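Local coordinates for protein putative gamma-hydroxymuconic semialdehyde dehydrogenase (Pseudomonas, PDB 4GO3) that probably oxidises gamma-hydroxymuconic semialdehyde as an NAD-binding member of the aldehyde dehydrogenase family, at residues A[249-254]-A[284-289]; A[401-406]-A[426-431]. The protein carries 2 engineered substitutions. All blocks are in the same frame, centred on the assembly; numbering follows the deposited sequence.

Contact 1 (249-254 with 284-289) is wholly buried and pairs two parallel strands inside the seven-stranded sheet, whereas contact 2 (401-406 with 426-431) is partly exposed and joins the ends of helices 395-403 and 418-427, close to the second subunit. Their chemistry follows their place: a backbone ladder with an arginine gripping a carbonyl in the first, one asparagine amide bridging the backbone of Ala427 and His429 in the second. The centres lie about 10 Å apart and Arg286 connects them, its NH2 probably bonding Ala402 O at 2.7 Å and its NH1 Ile401 O at 2.9 Å, which ties strand 286-290 to the end of helix 395-403.

Contact 1. Residues A[249-254]-A[284-289]; sequences GGKGAN and GSRLIL
Ala253 pairs with Arg286, and Asn254 with Leu287, in parallel bridges between two strands of the beta-alpha-beta unit formed by strand 253-256, helix 262-274 and strand 286-290, in the seven-stranded sheet of this aldehyde dehydrogenase. The backbone ladder has three rungs: Arg286 N to Gly252 O, Asn254 N to Arg286 O at 2.9 Å, and Ile288 N to Asn254 O, the last nearly straight at 175°. Leu287 CA adds a CA-H...O contact to Asn254 O.

A second polar grip comes from the Arg286 side chain. Its bend at chi3 (-62°) brings the guanidinium back to Lys251 O, which accepts from NE at 2.8 Å and weakly from NH2; NE stands above the carbonyl plane. The outer nitrogens also reach Ala402 O and Ile401 O, which would restrain the rotation of the guanidinium.

Apolar contacts fill in around these bonds. Lys251 and Arg286 cross obliquely through their methylenes, CG of Lys251 lying 3.3 Å from CD of Arg286. On the sheet face carrying Arg286, Ala253 CB meets Ile288 CD1 at 3.8 Å; on the other, Asn254 CB lies beside Leu287 CD2.

The polar end of the lysine has partners of its own. Lys251 NZ goes on to Val377 O and Glu380 O, near the NAD-site residue Glu381. One water accepts from Lys251 NZ at 2.6 Å and makes a weak bond with Ser285 OG.

Contact 2. Residues A[401-406]-A[426-431]; sequences IANNTE and NAIHAG. Engineered in segment 426-431: Asn426 (natural residue Ser).
The last turn of helix 395-403 meets the chain leaving helix 418-427 through Asn403, whose amide spans the backbone of Ala427 and His429. Asn403 OD1 accepts from His429 N at 2.9 Å, with an N-H...O angle of 155°. On the other arm of the same amide, Asn403 ND2 donates to Ala427 O at 3.1 Å, the acceptor lying almost in the amide plane. CG stands anti to the carbonyl carbon (chi1 -84°), which carries the amide out from the helix end to this backbone. With one bond on each arm, the orientation of the amide is set and its rotation restrained.

Both helices belong to the part of the aldehyde dehydrogenase fold built on the seven-stranded sheet; strand 411-414 lies between them along the chain, and the loop after the second helix leads into 432-435, one of the two outermost strands of that sheet within the chain. The amide also stacks on the imidazole of His429: their planes are 6° apart, with Asn403 ND2 3.7 Å above the ring and displaced toward its rim. An alanine in place of Asn403 would probably leave His429 N and Ala427 O without these partners and the histidine ring freer to turn.

Asn403 OD1 also touches CG2 of Ile428 at 3.6 Å, and Ala402 CB approaches Ile428 CD1 at 4.3 Å, a looser apolar contact joined by Leu399 from the same helix. His429 packs on Arg471 of the second subunit, whose Lys137 NZ bonds to the carbonyl oxygen of the engineered Asn426.

Contact 1. Residues A[249-254]-A[284-289]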
# COMPACT_ATOMS: atom_id res chain seq x y z
N GLY A 249 6.80 4.62 14.20
CA GLY A 249 6.86 5.11 15.56
C GLY A 249 5.51 5.41 16.16
O GLY A 249 4.48 5.52 15.47
N GLY A 250 5.51 5.54 17.48
CA GLY A 250 4.30 5.83 18.20
C GLY A 250 4.56 6.76 19.36
O GLY A 250 5.68 6.86 19.87
N LYS A 251 3.54 7.48 19.78
CA LYS A 251 3.59 8.19 21.03
C LYS A 251 2.36 7.71 21.74
O LYS A 251 1.38 8.42 21.81
CB LYS A 251 3.56 9.69 20.81
CG LYS A 251 3.90 10.54 22.03
CD LYS A 251 5.27 10.28 22.60
CE LYS A 251 5.49 11.06 23.86
NZ LYS A 251 6.91 11.28 24.12
N GLY A 252 2.43 6.50 22.27
CA GLY A 252 1.31 5.79 22.84
C GLY A 252 0.59 6.43 24.00
O GLY A 252 1.11 6.55 25.12
N ALA A 253 -0.65 6.84 23.74
CA ALA A 253 -1.50 7.33 24.79
C ALA A 253 -1.89 6.17 25.71
O ALA A 253 -2.27 5.09 25.24
CB ALA A 253 -2.71 8.00 24.22
N ASN A 254 -1.73 6.37 27.01
CA ASN A 254 -2.24 5.44 27.99
C ASN A 254 -3.12 6.22 28.92
O ASN A 254 -2.66 6.87 29.83
CB ASN A 254 -1.13 4.77 28.78
CG ASN A 254 -1.57 3.46 29.41
OD1 ASN A 254 -2.74 3.25 29.69
ND2 ASN A 254 -0.62 2.58 29.65
N GLY A 284 3.47 2.75 26.06
CA GLY A 284 2.59 3.75 26.63
C GLY A 284 3.45 4.84 27.24
O GLY A 284 3.71 4.86 28.44
N SER A 285 3.91 5.74 26.39
CA SER A 285 4.87 6.76 26.78
C SER A 285 4.19 8.05 27.22
O SER A 285 4.83 8.98 27.69
CB SER A 285 5.80 7.06 25.61
OG SER A 285 5.09 7.54 24.49
N ARG A 286 2.87 8.10 27.08
CA ARG A 286 2.10 9.26 27.45
C ARG A 286 0.99 8.88 28.40
O ARG A 286 -0.10 8.57 27.96
CB ARG A 286 1.47 9.85 26.21
CG ARG A 286 2.41 10.49 25.25
CD ARG A 286 1.64 11.33 24.28
NE ARG A 286 0.70 10.54 23.50
CZ ARG A 286 -0.39 11.02 22.93
NH1 ARG A 286 -0.72 12.29 23.06
NH2 ARG A 286 -1.16 10.22 22.23
N LEU A 287 1.26 8.93 29.70
CA LEU A 287 0.26 8.68 30.71
C LEU A 287 -0.67 9.85 30.80
O LEU A 287 -0.24 10.96 31.05
CB LEU A 287 0.90 8.47 32.05
CG LEU A 287 1.17 7.02 32.40
CD1 LEU A 287 1.90 6.95 33.72
CD2 LEU A 287 -0.11 6.24 32.45
N ILE A 288 -1.96 9.59 30.60
CA ILE A 288 -3.01 10.59 30.67
C ILE A 288 -3.94 10.19 31.79
O ILE A 288 -4.74 9.29 31.65
CB ILE A 288 -3.79 10.63 29.36
CG1 ILE A 288 -2.92 11.12 28.23
CG2 ILE A 288 -4.99 11.50 29.49
CD1 ILE A 288 -3.28 10.55 26.92
N LEU A 289 -3.82 10.87 32.93
CA LEU A 289 -4.53 10.46 34.12
C LEU A 289 -5.65 11.42 34.45
O LEU A 289 -5.48 12.63 34.38
CB LEU A 289 -3.58 10.39 35.30
CG LEU A 289 -2.25 9.70 34.98
CD1 LEU A 289 -1.32 9.76 36.19
CD2 LEU A 289 -2.49 8.26 34.55
O HOH W 1 8.01 8.96 23.69

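Contact 2. Residues A[401-406]-A[426-431]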
# COMPACT_ATOMS: atom_id res chain seq x y z
N ILE A 401 -6.22 14.93 23.97
CA ILE A 401 -4.80 14.73 24.26
C ILE A 401 -4.27 13.52 23.51
O ILE A 401 -3.28 13.61 22.80
CB ILE A 401 -4.56 14.53 25.75
CG1 ILE A 401 -4.96 15.78 26.52
CG2 ILE A 401 -3.12 14.24 26.01
CD1 ILE A 401 -5.14 15.53 28.01
N ALA A 402 -4.96 12.39 23.67
CA ALA A 402 -4.59 11.16 23.00
C ALA A 402 -4.33 11.40 21.52
O ALA A 402 -3.42 10.82 20.94
CB ALA A 402 -5.69 10.13 23.18
N ASN A 403 -5.13 12.28 20.92
CA ASN A 403 -5.09 12.49 19.48
C ASN A 403 -4.25 13.68 19.08
O ASN A 403 -3.90 13.85 17.92
CB ASN A 403 -6.50 12.65 18.95
CG ASN A 403 -7.18 11.33 18.68
OD1 ASN A 403 -6.52 10.31 18.52
ND2 ASN A 403 -8.49 11.35 18.63
N ASN A 404 -3.92 14.50 20.07
CA ASN A 404 -3.03 15.64 19.87
C ASN A 404 -1.66 15.04 19.67
O ASN A 404 -0.84 15.06 20.58
CB ASN A 404 -3.04 16.48 21.14
CG ASN A 404 -2.13 17.67 21.05
OD1 ASN A 404 -2.17 18.43 20.08
ND2 ASN A 404 -1.29 17.86 22.07
N THR A 405 -1.44 14.38 18.55
CA THR A 405 -0.10 13.95 18.14
C THR A 405 -0.08 13.57 16.69
O THR A 405 -1.10 13.36 16.13
CB THR A 405 0.49 12.83 19.01
OG1 THR A 405 -0.03 11.58 18.62
CG2 THR A 405 0.14 13.04 20.39
N GLU A 406 1.08 13.48 16.11
CA GLU A 406 1.16 13.15 14.71
C GLU A 406 1.12 11.66 14.54
O GLU A 406 0.89 11.17 13.48
CB GLU A 406 2.42 13.73 14.13
CG GLU A 406 2.40 15.22 14.00
CD GLU A 406 1.18 15.66 13.27
OE1 GLU A 406 0.53 14.77 12.70
OE2 GLU A 406 0.86 16.85 13.25
N ASN A 426 -12.86 3.82 19.49
CA ASN A 426 -13.39 4.11 18.18
C ASN A 426 -13.01 5.50 17.73
O ASN A 426 -12.99 5.80 16.56
CB ASN A 426 -14.90 3.90 18.25
CG ASN A 426 -15.64 4.54 17.12
OD1 ASN A 426 -15.63 4.05 16.00
ND2 ASN A 426 -16.35 5.61 17.41
N ALA A 427 -12.66 6.35 18.68
CA ALA A 427 -12.37 7.75 18.41
C ALA A 427 -10.88 8.08 18.40
O ALA A 427 -10.49 9.14 17.91
CB ALA A 427 -13.10 8.64 19.40
N ILE A 428 -10.05 7.18 18.91
CA ILE A 428 -8.61 7.42 18.90
C ILE A 428 -8.02 7.05 17.56
O ILE A 428 -8.15 5.92 17.14
CB ILE A 428 -7.88 6.59 19.96
CG1 ILE A 428 -8.54 6.72 21.31
CG2 ILE A 428 -6.49 7.08 20.10
CD1 ILE A 428 -7.64 6.37 22.45
N HIS A 429 -7.35 7.98 16.93
CA HIS A 429 -6.73 7.70 15.67
C HIS A 429 -5.43 6.99 15.93
O HIS A 429 -4.39 7.60 16.02
CB HIS A 429 -6.55 8.98 14.88
CG HIS A 429 -7.81 9.78 14.79
ND1 HIS A 429 -7.85 11.14 14.96
CD2 HIS A 429 -9.09 9.39 14.57
CE1 HIS A 429 -9.09 11.57 14.84
NE2 HIS A 429 -9.86 10.52 14.61
N ALA A 430 -5.54 5.67 16.05
CA ALA A 430 -4.41 4.77 16.21
C ALA A 430 -4.77 3.46 15.52
O ALA A 430 -5.95 3.15 15.39
CB ALA A 430 -4.13 4.53 17.67
N GLY A 431 -3.76 2.72 15.09
CA GLY A 431 -3.98 1.44 14.43
C GLY A 431 -4.48 0.40 15.42
O GLY A 431 -5.25 -0.49 15.07